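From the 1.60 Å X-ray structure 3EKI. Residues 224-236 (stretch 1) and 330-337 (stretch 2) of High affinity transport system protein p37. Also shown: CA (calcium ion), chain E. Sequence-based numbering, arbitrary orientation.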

# COMPACT_ATOMS: atom_id res chain seq x y z
N ASN A 224 -1.11 8.40 27.81
CA ASN A 224 -1.92 8.03 28.97
C ASN A 224 -3.33 8.58 28.82
O ASN A 224 -3.67 9.29 27.86
CB ASN A 224 -1.23 8.53 30.23
CG ASN A 224 -1.10 10.03 30.30
OD1 ASN A 224 -1.81 10.81 29.67
ND2 ASN A 224 -0.18 10.49 31.15
N ASP A 225 -4.20 8.23 29.79
CA ASP A 225 -5.59 8.64 29.66
C ASP A 225 -5.81 10.14 29.51
O ASP A 225 -6.64 10.58 28.71
CB ASP A 225 -6.34 8.20 30.92
CG ASP A 225 -6.42 6.69 31.04
OD1 ASP A 225 -6.20 6.00 30.02
OD2 ASP A 225 -6.73 6.24 32.17
N GLU A 226 -5.07 10.91 30.31
CA GLU A 226 -5.24 12.37 30.27
C GLU A 226 -4.79 12.91 28.91
O GLU A 226 -5.48 13.75 28.35
CB GLU A 226 -4.48 12.99 31.43
CG GLU A 226 -3.82 14.33 31.29
CD GLU A 226 -3.59 14.97 32.65
OE1 GLU A 226 -2.46 14.84 33.17
OE2 GLU A 226 -4.54 15.59 33.19
N THR A 227 -3.66 12.41 28.42
CA THR A 227 -3.13 12.87 27.11
C THR A 227 -4.06 12.48 25.99
O THR A 227 -4.36 13.25 25.05
CB THR A 227 -1.72 12.31 26.91
OG1 THR A 227 -0.85 12.90 27.90
CG2 THR A 227 -1.17 12.69 25.54
N LEU A 228 -4.59 11.27 25.96
CA LEU A 228 -5.52 10.87 24.91
C LEU A 228 -6.74 11.78 24.89
O LEU A 228 -7.30 12.18 23.88
CB LEU A 228 -5.92 9.41 25.10
CG LEU A 228 -4.86 8.36 24.76
CD1 LEU A 228 -5.31 6.98 25.18
CD2 LEU A 228 -4.58 8.41 23.27
N ALA A 229 -7.21 12.14 26.10
CA ALA A 229 -8.38 13.00 26.17
C ALA A 229 -8.09 14.40 25.61
O ALA A 229 -8.96 14.96 24.94
CB ALA A 229 -8.91 13.15 27.59
N LYS A 230 -6.88 14.89 25.90
CA LYS A 230 -6.50 16.21 25.41
C LYS A 230 -6.36 16.19 23.89
O LYS A 230 -6.73 17.16 23.22
CB LYS A 230 -5.21 16.68 26.10
CG LYS A 230 -5.39 17.09 27.55
CD LYS A 230 -4.03 17.55 28.08
CE LYS A 230 -4.18 18.05 29.51
NZ LYS A 230 -3.04 18.92 29.94
N ILE A 231 -5.85 15.07 23.35
CA ILE A 231 -5.72 15.00 21.88
C ILE A 231 -7.07 14.99 21.22
O ILE A 231 -7.32 15.69 20.24
CB ILE A 231 -4.90 13.74 21.52
CG1 ILE A 231 -3.43 13.88 21.96
CG2 ILE A 231 -5.01 13.37 20.05
CD1 ILE A 231 -2.63 12.59 21.79
N LYS A 232 -7.99 14.19 21.75
CA LYS A 232 -9.36 14.07 21.26
C LYS A 232 -10.07 15.41 21.41
O LYS A 232 -10.82 15.78 20.51
CB LYS A 232 -10.09 12.94 21.98
CG LYS A 232 -9.58 11.56 21.57
CD LYS A 232 -10.24 10.44 22.37
CE LYS A 232 -9.41 9.17 22.30
NZ LYS A 232 -9.87 8.11 23.24
N LYS A 233 -9.86 16.11 22.52
CA LYS A 233 -10.47 17.42 22.69
C LYS A 233 -9.98 18.40 21.64
O LYS A 233 -10.72 19.21 21.07
CB LYS A 233 -10.19 17.99 24.09
CG LYS A 233 -10.83 19.33 24.38
CD LYS A 233 -10.89 19.65 25.87
CE LYS A 233 -12.18 20.37 26.24
NZ LYS A 233 -12.03 21.09 27.55
N ALA A 234 -8.69 18.34 21.33
CA ALA A 234 -8.16 19.27 20.34
C ALA A 234 -8.74 18.97 18.96
O ALA A 234 -9.07 19.85 18.16
CB ALA A 234 -6.65 19.21 20.35
N TRP A 235 -8.87 17.67 18.66
CA TRP A 235 -9.51 17.26 17.42
C TRP A 235 -10.94 17.78 17.35
O TRP A 235 -11.38 18.38 16.39
CB TRP A 235 -9.50 15.74 17.33
CG TRP A 235 -10.23 15.17 16.16
CD1 TRP A 235 -11.52 14.77 16.13
CD2 TRP A 235 -9.71 14.95 14.83
NE1 TRP A 235 -11.87 14.30 14.89
CE2 TRP A 235 -10.77 14.40 14.09
CE3 TRP A 235 -8.47 15.15 14.23
CZ2 TRP A 235 -10.65 14.05 12.73
CZ3 TRP A 235 -8.36 14.79 12.88
CH2 TRP A 235 -9.44 14.25 12.17
N ASN A 236 -11.71 17.54 18.42
CA ASN A 236 -13.12 17.90 18.44
C ASN A 236 -13.31 19.42 18.35
O ASN A 236 -14.34 19.85 17.81
CB ASN A 236 -13.79 17.38 19.72
CG ASN A 236 -13.90 15.87 19.81
OD1 ASN A 236 -13.85 15.13 18.84
ND2 ASN A 236 -14.08 15.38 21.03
N GLU A 330 0.22 3.62 28.98
CA GLU A 330 -0.19 4.29 27.75
C GLU A 330 -0.79 3.28 26.79
O GLU A 330 -0.57 2.08 26.90
CB GLU A 330 0.99 5.02 27.11
CG GLU A 330 1.62 6.00 28.09
CD GLU A 330 2.66 6.92 27.51
OE1 GLU A 330 2.96 6.80 26.30
OE2 GLU A 330 3.18 7.77 28.27
N LYS A 331 -1.58 3.76 25.85
CA LYS A 331 -2.21 2.98 24.83
C LYS A 331 -2.02 3.76 23.51
O LYS A 331 -1.95 4.97 23.47
CB LYS A 331 -3.71 2.78 25.02
CG LYS A 331 -4.24 2.42 26.39
CD LYS A 331 -5.74 2.16 26.32
CE LYS A 331 -6.53 3.45 26.17
NZ LYS A 331 -6.22 4.43 27.25
N MET A 332 -2.00 2.99 22.44
CA MET A 332 -2.05 3.49 21.08
C MET A 332 -3.35 3.05 20.43
O MET A 332 -3.72 1.87 20.51
CB MET A 332 -0.86 2.89 20.35
CG MET A 332 -0.40 3.59 19.10
SD MET A 332 1.14 2.83 18.49
CE MET A 332 0.93 3.23 16.75
N GLU A 333 -4.08 3.96 19.79
CA GLU A 333 -5.35 3.62 19.19
C GLU A 333 -5.57 4.42 17.91
O GLU A 333 -4.95 5.46 17.72
CB GLU A 333 -6.50 3.88 20.16
CG GLU A 333 -6.65 5.33 20.57
CD GLU A 333 -7.49 5.53 21.83
OE1 GLU A 333 -8.23 6.54 21.86
OE2 GLU A 333 -7.45 4.75 22.80
N ALA A 334 -6.46 3.91 17.08
CA ALA A 334 -6.82 4.58 15.86
C ALA A 334 -7.74 5.77 16.15
O ALA A 334 -8.72 5.63 16.89
CB ALA A 334 -7.51 3.60 14.92
N LEU A 335 -7.44 6.89 15.52
CA LEU A 335 -8.31 8.07 15.57
C LEU A 335 -9.27 8.15 14.41
O LEU A 335 -10.49 8.34 14.55
CB LEU A 335 -7.42 9.31 15.64
CG LEU A 335 -8.16 10.65 15.55
CD1 LEU A 335 -8.92 10.92 16.81
CD2 LEU A 335 -7.13 11.73 15.22
N ILE A 336 -8.75 7.98 13.18
CA ILE A 336 -9.55 8.06 11.98
C ILE A 336 -8.74 7.42 10.84
O ILE A 336 -7.51 7.43 10.93
CB ILE A 336 -9.92 9.51 11.63
CG1 ILE A 336 -11.01 9.68 10.58
CG2 ILE A 336 -8.68 10.31 11.27
CD1 ILE A 336 -11.60 11.06 10.50
N VAL A 337 -9.45 6.87 9.86
CA VAL A 337 -8.73 6.42 8.65
C VAL A 337 -8.85 7.49 7.58
O VAL A 337 -9.43 8.57 7.80
CB VAL A 337 -9.20 5.06 8.14
CG1 VAL A 337 -8.97 4.04 9.27
CG2 VAL A 337 -10.63 5.04 7.66
CA CA E . 0.58 0.10 26.95
O HOH W 1 1.17 10.40 27.49
O HOH W 2 -8.15 5.93 27.73
O HOH W 3 -0.58 -0.76 28.72
O HOH W 4 -1.03 -0.87 25.56

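How do a helix and a strand a hundred residues apart in sequence come to lie together? Helix 225-236 runs alongside strand 331-337 in roughly the same direction, their axes 27° apart and 10.0 Å from each other at closest approach. The two stretches are nearest at their beginnings, where the CA atoms of Asn 224 and Glu 330 are 4.3 Å apart; farther along, the CA atoms of Lys 232 and Leu 335 are separated by 8.3 Å. That wider gap is filled by side chains, and the contact buries 499 Å² in all.

What happens where the helix begins? Asn 224 is the N-cap: its OD1 accepts a hydrogen bond from Thr 227 N at 2.7 Å, satisfying an amide that the first turn leaves without a backbone partner, and a second from Thr 227 OG1 at 2.9 Å. The closest approach of Asn 224 to stretch 2 is through its backbone N, 3.6 Å from Glu 330 CG, with Asn 224 CB 4.4 Å from the same Glu 330 CG. Water 1 accepts from Asn 224 N at 3.0 Å and donates a weak bond to Glu 330 OE2 at 3.4 Å. Glu 330 also uses its backbone, its O binding the calcium ion (CA) at 2.3 Å.

How are the charged side chains paired along the helix? Asp 225 OD1 and Lys 331 NZ form a salt bridge at 3.2 Å, reinforced by water 2, which donates to Asp 225 OD1 at 3.0 Å and accepts from Lys 331 NZ at 2.5 Å. One turn on, buried Leu 228 points toward the strand and places its CD1 3.4 Å from Lys 331 NZ and 3.9 Å from Glu 333 OE2, so an apolar methyl sits beside two charged groups. A further turn along, the extended side chain of Lys 232 brings its NZ to Glu 333 OE1 at 2.7 Å, a salt bridge that is also a hydrogen bond donated by the lysine.

What replaces charge at the far end? Here Trp 235, pointing toward the strand, offers a broad apolar surface. Leu 335 CD2 lies over one face of its indole, 3.8 Å from Trp 235 CE3 and 4.2 Å from the centroid of the six-membered ring, only 24° off the normal: a CH-pi contact. Ile 336 CD1 approaches Trp 235 CZ2 at 3.8 Å, adding a second aliphatic neighbour. The polar NE1 of Trp 235 is hydrogen-bonded elsewhere in the structure, so the indole can be buried without leaving its donor unsatisfied.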